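Local coordinates for protein translation initiation factor eIF2B subunit epsilon (Schizosaccharomyces pombe, PDB 5B04) that forms part of the eIF2B complex, which catalyses the exchange of GDP for GTP on the gamma subunit of eukaryotic initiation factor 2, at residues Asn47-Glu52 with Asn300-Thr305; Asp122-Ser127 with Cys221-Cys226; Asp129-Val134 with Glu268-Arg273; Val287-Val292 with Arg310-Lys315. One frame throughout, in Å; residues are numbered along the deposited sequence.

Contact 1 (Asn47-Glu52 with Asn300-Thr305)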
# COMPACT_ATOMS: atom_id res chain seq x y z
N ASN I 47 25.77 -2.03 45.22
CA ASN I 47 27.05 -1.41 44.91
C ASN I 47 27.03 0.11 45.08
O ASN I 47 27.78 0.83 44.42
CB ASN I 47 27.49 -1.75 43.48
CG ASN I 47 28.12 -3.12 43.38
OD1 ASN I 47 27.72 -4.05 44.08
ND2 ASN I 47 29.10 -3.26 42.51
N THR I 48 26.18 0.59 45.98
CA THR I 48 26.07 2.02 46.24
C THR I 48 25.61 2.27 47.68
O THR I 48 24.67 1.63 48.15
CB THR I 48 25.10 2.70 45.25
OG1 THR I 48 24.80 4.03 45.69
CG2 THR I 48 23.82 1.90 45.12
N PRO I 49 26.29 3.20 48.37
CA PRO I 49 26.02 3.55 49.77
C PRO I 49 24.55 3.83 50.06
O PRO I 49 23.87 4.47 49.26
CB PRO I 49 26.87 4.81 49.98
CG PRO I 49 28.01 4.62 49.05
CD PRO I 49 27.43 3.96 47.83
N LEU I 50 24.08 3.36 51.21
CA LEU I 50 22.67 3.41 51.56
C LEU I 50 22.16 4.84 51.73
O LEU I 50 20.97 5.10 51.56
CB LEU I 50 22.43 2.62 52.85
CG LEU I 50 21.05 1.99 53.03
CD1 LEU I 50 20.72 1.10 51.85
CD2 LEU I 50 21.01 1.20 54.32
N ILE I 51 23.05 5.75 52.07
CA ILE I 51 22.67 7.14 52.34
C ILE I 51 22.46 7.92 51.04
O ILE I 51 21.69 8.88 51.01
CB ILE I 51 23.72 7.85 53.22
CG1 ILE I 51 23.21 9.22 53.69
CG2 ILE I 51 25.06 7.98 52.49
CD1 ILE I 51 24.01 9.80 54.83
N GLU I 52 23.12 7.49 49.98
CA GLU I 52 23.02 8.16 48.68
C GLU I 52 21.59 8.15 48.16
O GLU I 52 21.15 9.11 47.52
CB GLU I 52 23.95 7.50 47.66
CG GLU I 52 25.43 7.82 47.86
CD GLU I 52 25.77 9.24 47.43
OE1 GLU I 52 24.96 9.86 46.70
OE2 GLU I 52 26.85 9.73 47.82
N ASN I 300 24.24 5.27 37.06
CA ASN I 300 25.61 5.57 37.49
C ASN I 300 25.75 6.95 38.10
O ASN I 300 26.48 7.80 37.58
CB ASN I 300 26.58 5.43 36.31
CG ASN I 300 26.46 4.08 35.62
OD1 ASN I 300 26.97 3.08 36.10
ND2 ASN I 300 25.78 4.07 34.48
N LEU I 301 25.06 7.18 39.21
CA LEU I 301 25.07 8.48 39.87
C LEU I 301 26.43 8.79 40.50
O LEU I 301 26.77 9.96 40.69
CB LEU I 301 23.97 8.54 40.94
CG LEU I 301 22.54 8.43 40.41
CD1 LEU I 301 21.53 8.58 41.53
CD2 LEU I 301 22.30 9.46 39.32
N LEU I 302 27.20 7.75 40.80
CA LEU I 302 28.54 7.93 41.34
C LEU I 302 29.59 7.63 40.28
O LEU I 302 30.67 7.13 40.59
CB LEU I 302 28.75 7.04 42.57
CG LEU I 302 27.76 7.26 43.72
CD1 LEU I 302 28.17 6.46 44.94
CD2 LEU I 302 27.64 8.74 44.05
N ASN I 303 29.25 7.94 39.03
CA ASN I 303 30.13 7.72 37.89
C ASN I 303 30.65 6.29 37.78
O ASN I 303 31.84 6.06 37.59
CB ASN I 303 31.31 8.69 37.93
CG ASN I 303 30.90 10.13 37.66
OD1 ASN I 303 29.78 10.53 37.97
ND2 ASN I 303 31.80 10.91 37.08
N GLN I 304 29.74 5.33 37.90
CA GLN I 304 30.08 3.93 37.65
C GLN I 304 29.97 3.64 36.16
O GLN I 304 29.78 4.54 35.35
CB GLN I 304 29.17 2.99 38.45
CG GLN I 304 29.24 3.15 39.96
CD GLN I 304 28.17 4.08 40.49
OE1 GLN I 304 27.84 5.08 39.87
NE2 GLN I 304 27.62 3.74 41.66
N THR I 305 30.10 2.36 35.80
CA THR I 305 29.98 1.96 34.40
C THR I 305 28.97 0.83 34.24
O THR I 305 29.14 -0.05 33.40
CB THR I 305 31.34 1.51 33.83
OG1 THR I 305 31.89 0.47 34.66
CG2 THR I 305 32.31 2.67 33.78
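Leu-302 reaches across to Pro-49 and Glu-52 and carries most of this contact. Its CB leaves the backbone toward the other segment, CG stands anti to the carbonyl carbon (chi1 -58°), and the two methyls branch from it to different partners. CD1 meets the proline tip to tip, 3.9 Å from Pro-49 CD, and passes 4.2 Å from Thr-48 OG1. CD2 turns to the glutamate instead. It is 3.9 Å from Glu-52 CD and about equally far from both carboxylate oxygens, so the methyl sits above the carboxylate rather than beside one oxygen. Those oxygens have their polar partners elsewhere, in Tyr-80 OH and Trp-86 NE1. Leu-302 belongs to a type I beta turn, Asn-300 to Asn-303, closed by Asn-303 N to Asn-300 O at 3.1 Å. The turn lies in the linker between helix 277-288 and the first strand leading into the left-handed beta helix, and it rests on the start of helix 50-61. Gln-304 folds back through a bend at chi2 (95°), and its OE1 accepts from Leu-302 N at 2.9 Å. Its NE2 stops 4.0 Å from Asn-47 O, too far to bond. An alanine in place of Gln-304 would probably leave Leu-302 N without this acceptor and open a gap beside Asn-47 O. Lys-27 of the eIF2B beta subunit bonds to Asn-300 O and Asn-303 OD1.

Contact 2 (Asp122-Ser127 with Cys221-Cys226)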
# COMPACT_ATOMS: atom_id res chain seq x y z
N ASP I 122 8.64 23.90 57.37
CA ASP I 122 8.19 22.54 57.54
C ASP I 122 9.39 21.73 57.14
O ASP I 122 10.13 22.12 56.26
CB ASP I 122 7.10 22.10 56.60
CG ASP I 122 6.03 23.10 56.48
OD1 ASP I 122 6.31 24.19 55.97
OD2 ASP I 122 4.91 22.81 56.89
N PHE I 123 9.58 20.61 57.80
CA PHE I 123 10.70 19.74 57.53
C PHE I 123 10.31 18.29 57.32
O PHE I 123 9.28 17.83 57.83
CB PHE I 123 11.66 19.88 58.71
CG PHE I 123 11.11 19.36 60.01
CD1 PHE I 123 10.27 20.14 60.78
CD2 PHE I 123 11.45 18.10 60.47
CE1 PHE I 123 9.76 19.67 61.98
CE2 PHE I 123 10.95 17.62 61.67
CZ PHE I 123 10.11 18.41 62.42
N ILE I 124 11.13 17.57 56.57
CA ILE I 124 10.90 16.16 56.31
C ILE I 124 11.67 15.31 57.31
O ILE I 124 12.90 15.35 57.36
CB ILE I 124 11.32 15.78 54.88
CG1 ILE I 124 10.50 16.58 53.86
CG2 ILE I 124 11.16 14.29 54.65
CD1 ILE I 124 11.10 16.61 52.48
N LEU I 125 10.94 14.53 58.11
CA LEU I 125 11.56 13.71 59.14
C LEU I 125 11.65 12.25 58.71
O LEU I 125 10.64 11.62 58.39
CB LEU I 125 10.78 13.83 60.45
CG LEU I 125 11.28 12.97 61.61
CD1 LEU I 125 12.73 13.28 61.92
CD2 LEU I 125 10.41 13.19 62.83
N VAL I 126 12.86 11.71 58.71
CA VAL I 126 13.11 10.35 58.27
C VAL I 126 14.04 9.60 59.23
O VAL I 126 15.11 10.09 59.57
CB VAL I 126 13.73 10.33 56.85
CG1 VAL I 126 14.41 9.00 56.58
CG2 VAL I 126 12.67 10.63 55.80
N SER I 127 13.61 8.42 59.66
CA SER I 127 14.43 7.58 60.53
C SER I 127 15.02 6.41 59.74
O SER I 127 14.29 5.57 59.22
CB SER I 127 13.61 7.06 61.71
OG SER I 127 14.44 6.43 62.67
N CYS I 221 5.45 4.16 55.04
CA CYS I 221 6.84 4.47 54.71
C CYS I 221 7.54 5.20 55.85
O CYS I 221 8.77 5.21 55.93
CB CYS I 221 6.91 5.32 53.44
SG CYS I 221 5.86 4.72 52.09
N GLN I 222 6.74 5.82 56.72
CA GLN I 222 7.24 6.64 57.81
C GLN I 222 8.12 7.77 57.29
O GLN I 222 9.10 8.16 57.93
CB GLN I 222 7.99 5.79 58.84
CG GLN I 222 7.18 4.61 59.34
CD GLN I 222 7.28 4.42 60.84
OE1 GLN I 222 8.09 5.07 61.51
NE2 GLN I 222 6.45 3.53 61.38
N ILE I 223 7.77 8.27 56.11
CA ILE I 223 8.32 9.52 55.60
C ILE I 223 7.33 10.62 55.92
O ILE I 223 6.24 10.67 55.34
CB ILE I 223 8.58 9.46 54.08
CG1 ILE I 223 9.62 8.38 53.76
CG2 ILE I 223 9.05 10.82 53.57
CD1 ILE I 223 9.99 8.31 52.29
N ASP I 224 7.68 11.50 56.84
CA ASP I 224 6.71 12.43 57.40
C ASP I 224 7.04 13.90 57.16
O ASP I 224 8.16 14.34 57.38
CB ASP I 224 6.56 12.17 58.90
CG ASP I 224 5.99 10.80 59.20
OD1 ASP I 224 5.06 10.37 58.48
OD2 ASP I 224 6.47 10.15 60.15
N ILE I 225 6.04 14.64 56.69
CA ILE I 225 6.14 16.08 56.55
C ILE I 225 5.65 16.74 57.84
O ILE I 225 4.49 16.56 58.22
CB ILE I 225 5.31 16.61 55.37
CG1 ILE I 225 5.51 15.73 54.13
CG2 ILE I 225 5.64 18.06 55.08
CD1 ILE I 225 6.91 15.78 53.57
N CYS I 226 6.52 17.48 58.51
CA CYS I 226 6.17 18.05 59.81
C CYS I 226 6.16 19.58 59.80
O CYS I 226 6.83 20.21 58.99
CB CYS I 226 7.15 17.55 60.87
SG CYS I 226 7.00 15.79 61.25
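Strand 123-127 runs antiparallel to the end of strand 212-226 within the large mixed sheet of the nucleotidyl-transferase-like region, with Phe-123 paired to Cys-226 and Leu-125 to Asp-224. Both are hydrogen-bonded pairs. Cys-226 N gives to Phe-123 O at 2.9 Å, the donor nearly in line with the carbonyl, and Leu-125 N does the same to Asp-224 O. The return bond from Phe-123 N to Cys-226 O is more bent, at 144°, and that from Asp-224 N to Leu-125 O is weak.

On the face with Phe-123, chi1 of 65° sets its CG between the backbone N and carbonyl carbon. Cys-226 CB then lies over the ring, offset toward the rim, in a CH-pi contact 3.7 Å from the centroid, with SG farther off and oblique. The other face is aliphatic: Ile-124 and Ile-225 run alongside each other in the same direction, and Ile-124 CG1 meets Ile-225 CD1 at 3.7 Å.

Asp-224 makes a salt bridge to Arg-244 of helix 243-252, which packs on the Leu-125 face. Strand 19-23 runs parallel to 123-127 along its second edge, while strand 153-161 takes the far edge of 212-226.

Contact 3 (Asp129-Val134 with Glu268-Arg273)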
# COMPACT_ATOMS: atom_id res chain seq x y z
N ASP I 129 17.27 5.06 56.48
CA ASP I 129 17.53 5.47 55.11
C ASP I 129 16.39 5.05 54.19
O ASP I 129 15.91 3.92 54.25
CB ASP I 129 18.86 4.90 54.60
CG ASP I 129 20.06 5.64 55.15
OD1 ASP I 129 20.29 6.80 54.74
OD2 ASP I 129 20.77 5.07 56.00
N VAL I 130 15.96 5.96 53.33
CA VAL I 130 14.86 5.68 52.41
C VAL I 130 15.34 5.47 50.98
O VAL I 130 16.37 6.00 50.56
CB VAL I 130 13.81 6.81 52.41
CG1 VAL I 130 13.30 7.06 53.81
CG2 VAL I 130 14.40 8.09 51.83
N VAL I 131 14.59 4.66 50.25
CA VAL I 131 14.78 4.51 48.81
C VAL I 131 13.47 4.87 48.13
O VAL I 131 12.45 4.20 48.31
CB VAL I 131 15.21 3.07 48.44
CG1 VAL I 131 16.68 2.86 48.76
CG2 VAL I 131 14.36 2.05 49.18
N SER I 132 13.47 5.95 47.36
CA SER I 132 12.23 6.42 46.76
C SER I 132 12.44 7.36 45.58
O SER I 132 13.33 8.21 45.60
CB SER I 132 11.37 7.12 47.82
OG SER I 132 10.12 7.49 47.28
N ASN I 133 11.61 7.19 44.56
CA ASN I 133 11.56 8.11 43.44
C ASN I 133 10.31 8.98 43.52
O ASN I 133 9.94 9.65 42.55
CB ASN I 133 11.61 7.36 42.11
CG ASN I 133 10.61 6.22 42.05
OD1 ASN I 133 9.80 6.04 42.96
ND2 ASN I 133 10.64 5.46 40.96
N VAL I 134 9.64 8.94 44.67
CA VAL I 134 8.45 9.75 44.91
C VAL I 134 8.82 11.22 45.07
O VAL I 134 9.55 11.58 45.99
CB VAL I 134 7.69 9.29 46.18
CG1 VAL I 134 6.64 10.31 46.57
CG2 VAL I 134 7.07 7.92 45.96
N GLU I 268 1.64 5.84 42.98
CA GLU I 268 2.55 5.61 41.90
C GLU I 268 3.89 5.53 42.52
O GLU I 268 3.99 5.59 43.71
CB GLU I 268 2.37 6.64 40.81
CG GLU I 268 1.04 7.34 40.79
CD GLU I 268 1.21 8.80 40.50
OE1 GLU I 268 1.68 9.11 39.39
OE2 GLU I 268 0.89 9.63 41.39
N ASN I 269 4.92 5.39 41.73
CA ASN I 269 6.26 5.31 42.25
C ASN I 269 6.62 4.18 43.15
O ASN I 269 6.19 3.06 42.93
CB ASN I 269 6.61 6.72 42.67
CG ASN I 269 6.38 7.72 41.58
OD1 ASN I 269 6.84 7.55 40.47
ND2 ASN I 269 5.70 8.79 41.90
N TYR I 270 7.39 4.49 44.17
CA TYR I 270 8.01 3.51 45.02
C TYR I 270 8.39 4.21 46.27
O TYR I 270 8.83 5.33 46.23
CB TYR I 270 9.21 2.77 44.47
CG TYR I 270 9.73 1.67 45.33
CD1 TYR I 270 9.05 0.52 45.48
CD2 TYR I 270 10.94 1.79 45.96
CE1 TYR I 270 9.54 -0.48 46.25
CE2 TYR I 270 11.42 0.79 46.74
CZ TYR I 270 10.72 -0.33 46.87
OH TYR I 270 11.20 -1.33 47.64
N ALA I 271 8.27 3.56 47.41
CA ALA I 271 8.95 4.12 48.57
C ALA I 271 9.14 3.04 49.60
O ALA I 271 8.26 2.24 49.79
CB ALA I 271 8.23 5.27 49.19
N ALA I 272 10.26 3.03 50.30
CA ALA I 272 10.55 2.05 51.32
C ALA I 272 11.73 2.47 52.13
O ALA I 272 12.50 3.28 51.70
CB ALA I 272 10.81 0.71 50.69
N ARG I 273 11.89 1.88 53.29
CA ARG I 273 13.02 2.16 54.18
C ARG I 273 13.85 0.91 54.45
O ARG I 273 13.31 -0.17 54.68
CB ARG I 273 12.53 2.75 55.50
CG ARG I 273 12.03 4.17 55.40
CD ARG I 273 11.78 4.78 56.77
NE ARG I 273 10.91 3.94 57.58
CZ ARG I 273 11.22 3.49 58.79
NH1 ARG I 273 12.39 3.80 59.33
NH2 ARG I 273 10.37 2.72 59.47
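Ser-132 turns its OG anti to the backbone N (chi1 -175°), which aims the hydroxyl at Tyr-270, while Val-130 holds CG1 anti to its carbonyl carbon (chi1 -56°), facing Arg-273. These groups sit on a two-stranded antiparallel ribbon, 130-132 against 271-273, separate from the large sheet though its first strand follows directly on strand 123-127. Its firm rung is Val-131 N to Ala-272 O, 2.9 Å long and nearly straight. The return bond, Ala-272 N to Val-131 O, is weak and bent.

Past the Val-131 and Ala-272 pair, the Ser-132 side chain makes the link. Its OG donates to Tyr-270 O at 2.7 Å, within the plane of that carbonyl, and accepts from Val-134 N at 3.0 Å. The second bond makes an ST turn, so one hydroxyl both fixes the bend and ties it to segment 268-273. Beyond it, Val-134 CG2 packs 3.5 Å from Asn-269 CB, their side chains crossing at a slant. Asn-133 OD1 comes near Tyr-270 N at a poor angle and is not bonded to it; the amide's donor end is held by Tyr-293 O.

At the other end Val-130 CG1 lies 3.5 Å from Arg-273 CG, and the arginine chain continues away to place NH1 on Ser-127 O. Tyr-270 has its hydroxyl on Asp-286 of helix 277-288, and its ring meets Phe-345 of the eIF2B beta subunit. On the face with Val-131 and Ala-272, Val-131 CG2 lies 4.1 Å from Ala-272 CB and has Tyr-270 CE2 as a neighbour at 4.0 Å.

Contact 4 (Val287-Val292 with Arg310-Lys315)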
# COMPACT_ATOMS: atom_id res chain seq x y z
N VAL I 287 15.10 -2.70 43.64
CA VAL I 287 15.96 -1.72 42.98
C VAL I 287 16.53 -2.29 41.68
O VAL I 287 16.68 -1.56 40.70
CB VAL I 287 17.11 -1.28 43.92
CG1 VAL I 287 18.15 -0.45 43.17
CG2 VAL I 287 16.56 -0.49 45.10
N LEU I 288 16.83 -3.58 41.68
CA LEU I 288 17.33 -4.24 40.47
C LEU I 288 16.21 -4.34 39.43
O LEU I 288 16.46 -4.24 38.23
CB LEU I 288 17.90 -5.61 40.80
CG LEU I 288 19.42 -5.63 40.99
CD1 LEU I 288 19.85 -4.69 42.11
CD2 LEU I 288 19.92 -7.04 41.25
N SER I 289 14.99 -4.55 39.90
CA SER I 289 13.82 -4.27 39.08
C SER I 289 13.71 -2.76 39.03
O SER I 289 14.07 -2.08 39.99
CB SER I 289 12.56 -4.92 39.65
OG SER I 289 12.73 -6.32 39.81
N ARG I 290 13.23 -2.21 37.92
CA ARG I 290 13.36 -0.78 37.68
C ARG I 290 12.39 0.10 38.48
O ARG I 290 12.11 1.23 38.08
CB ARG I 290 13.17 -0.50 36.19
CG ARG I 290 13.87 -1.51 35.29
CD ARG I 290 15.35 -1.20 35.17
NE ARG I 290 15.59 -0.03 34.33
CZ ARG I 290 16.79 0.49 34.11
NH1 ARG I 290 17.86 -0.05 34.67
NH2 ARG I 290 16.92 1.56 33.33
N TRP I 291 11.91 -0.40 39.61
CA TRP I 291 10.85 0.28 40.37
C TRP I 291 11.23 1.67 40.87
O TRP I 291 10.36 2.54 41.00
CB TRP I 291 10.41 -0.58 41.55
CG TRP I 291 9.57 -1.75 41.16
CD1 TRP I 291 9.96 -3.05 41.09
CD2 TRP I 291 8.19 -1.72 40.76
NE1 TRP I 291 8.91 -3.84 40.68
CE2 TRP I 291 7.81 -3.05 40.48
CE3 TRP I 291 7.24 -0.70 40.63
CZ2 TRP I 291 6.53 -3.38 40.06
CZ3 TRP I 291 5.96 -1.04 40.21
CH2 TRP I 291 5.62 -2.37 39.94
N VAL I 292 12.50 1.89 41.17
CA VAL I 292 12.93 3.16 41.74
C VAL I 292 13.63 4.03 40.70
O VAL I 292 14.44 4.89 41.03
CB VAL I 292 13.87 2.94 42.95
CG1 VAL I 292 13.79 4.12 43.91
CG2 VAL I 292 13.51 1.65 43.67
N ARG I 310 19.33 -7.72 29.47
CA ARG I 310 18.06 -8.44 29.59
C ARG I 310 18.03 -9.35 30.81
O ARG I 310 19.07 -9.85 31.25
CB ARG I 310 17.79 -9.24 28.31
CG ARG I 310 17.61 -8.36 27.09
CD ARG I 310 17.29 -9.18 25.85
NE ARG I 310 16.92 -8.32 24.73
CZ ARG I 310 15.68 -7.91 24.48
NH1 ARG I 310 14.69 -8.28 25.28
NH2 ARG I 310 15.43 -7.13 23.44
N HIS I 311 16.83 -9.55 31.34
CA HIS I 311 16.60 -10.31 32.57
C HIS I 311 17.29 -9.65 33.76
O HIS I 311 17.73 -10.33 34.69
CB HIS I 311 17.06 -11.76 32.40
CG HIS I 311 16.58 -12.40 31.14
ND1 HIS I 311 17.38 -12.51 30.02
CD2 HIS I 311 15.38 -12.94 30.81
CE1 HIS I 311 16.69 -13.11 29.05
NE2 HIS I 311 15.48 -13.37 29.51
N GLN I 312 17.37 -8.33 33.71
CA GLN I 312 17.88 -7.51 34.81
C GLN I 312 19.29 -7.91 35.25
O GLN I 312 19.53 -8.16 36.43
CB GLN I 312 16.92 -7.59 36.00
CG GLN I 312 15.53 -7.05 35.71
CD GLN I 312 14.45 -8.07 35.95
OE1 GLN I 312 14.67 -9.27 35.80
NE2 GLN I 312 13.26 -7.60 36.32
N ILE I 313 20.22 -7.95 34.30
CA ILE I 313 21.61 -8.22 34.61
C ILE I 313 22.45 -6.96 34.46
O ILE I 313 22.53 -6.38 33.38
CB ILE I 313 22.19 -9.33 33.71
CG1 ILE I 313 21.54 -10.67 34.05
CG2 ILE I 313 23.70 -9.42 33.88
CD1 ILE I 313 22.03 -11.82 33.20
N TYR I 314 23.06 -6.53 35.56
CA TYR I 314 23.81 -5.28 35.59
C TYR I 314 25.31 -5.53 35.69
O TYR I 314 25.79 -6.06 36.69
CB TYR I 314 23.35 -4.40 36.75
CG TYR I 314 21.88 -4.01 36.68
CD1 TYR I 314 20.90 -4.88 37.14
CD2 TYR I 314 21.49 -2.78 36.18
CE1 TYR I 314 19.56 -4.54 37.08
CE2 TYR I 314 20.15 -2.42 36.13
CZ TYR I 314 19.19 -3.31 36.58
OH TYR I 314 17.86 -2.96 36.53
N LYS I 315 26.05 -5.14 34.66
CA LYS I 315 27.50 -5.32 34.63
C LYS I 315 28.23 -4.01 34.44
O LYS I 315 27.85 -3.19 33.60
CB LYS I 315 27.89 -6.30 33.52
CG LYS I 315 27.58 -7.76 33.80
CD LYS I 315 27.86 -8.62 32.57
CE LYS I 315 29.27 -8.40 32.06
NZ LYS I 315 29.54 -9.18 30.82
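Tyr-314 drives its ring into the end of helix 277-288 and bonds Leu-288 O through its hydroxyl, OH to O 2.5 Å. The hydroxyl is the donor, tilted 23° from the plane of the carbonyl, and it meets the helix where the chain leaves helical geometry at Ser-289. The dense part of the contact surrounds this bond. Leu-288 and Tyr-314 pass antiparallel, side chain against side chain, with Leu-288 CG 4.1 Å from Tyr-314 CE1. From the other side comes Arg-290, folded back by its bend at chi2 (-80°), with CD 3.4 Å from Tyr-314 OH. Its guanidinium is nearly coplanar with the ring, 17° apart, and approaches at the ring edge; its charge partner is Asp-298. A phenylalanine in place of Tyr-314 would probably leave Leu-288 O without its hydroxyl donor and the helix end less firmly tied.

The packing thins toward Gln-312, whose CG comes 3.9 Å from Leu-288 O. This looser flank faces another chain, Glu-355 of the eIF2B beta subunit packing on Gln-312. Strand 313-315 pairs with 307-309 and with 332-333 at the start of the left-handed beta helix, so the arrangement is a domain junction, the first strands of the hexapeptide-repeat fold docked on a helix end.

Contacts 2 and 3 lie in the interior of the nucleotidyl-transferase-like part and are built from antiparallel strands, though contact 2 is part of the large sheet and contact 3 a short separate ribbon. They share a boundary, where Arg-273 NH1 meets Ser-127 O at 2.6 Å. Contact 1 is a surface contact without a hydrogen bond across it, and helix 50-61 connects it to contact 3 through Ile-51 packing on Asp-129. Contact 4 is buried, partly by the beta subunit, and relies on one side-chain bond to a helix end. Contacts 1 and 4 both involve the passage to the left-handed beta helix, mainly by van der Waals packing and by hydroxyl bonding respectively.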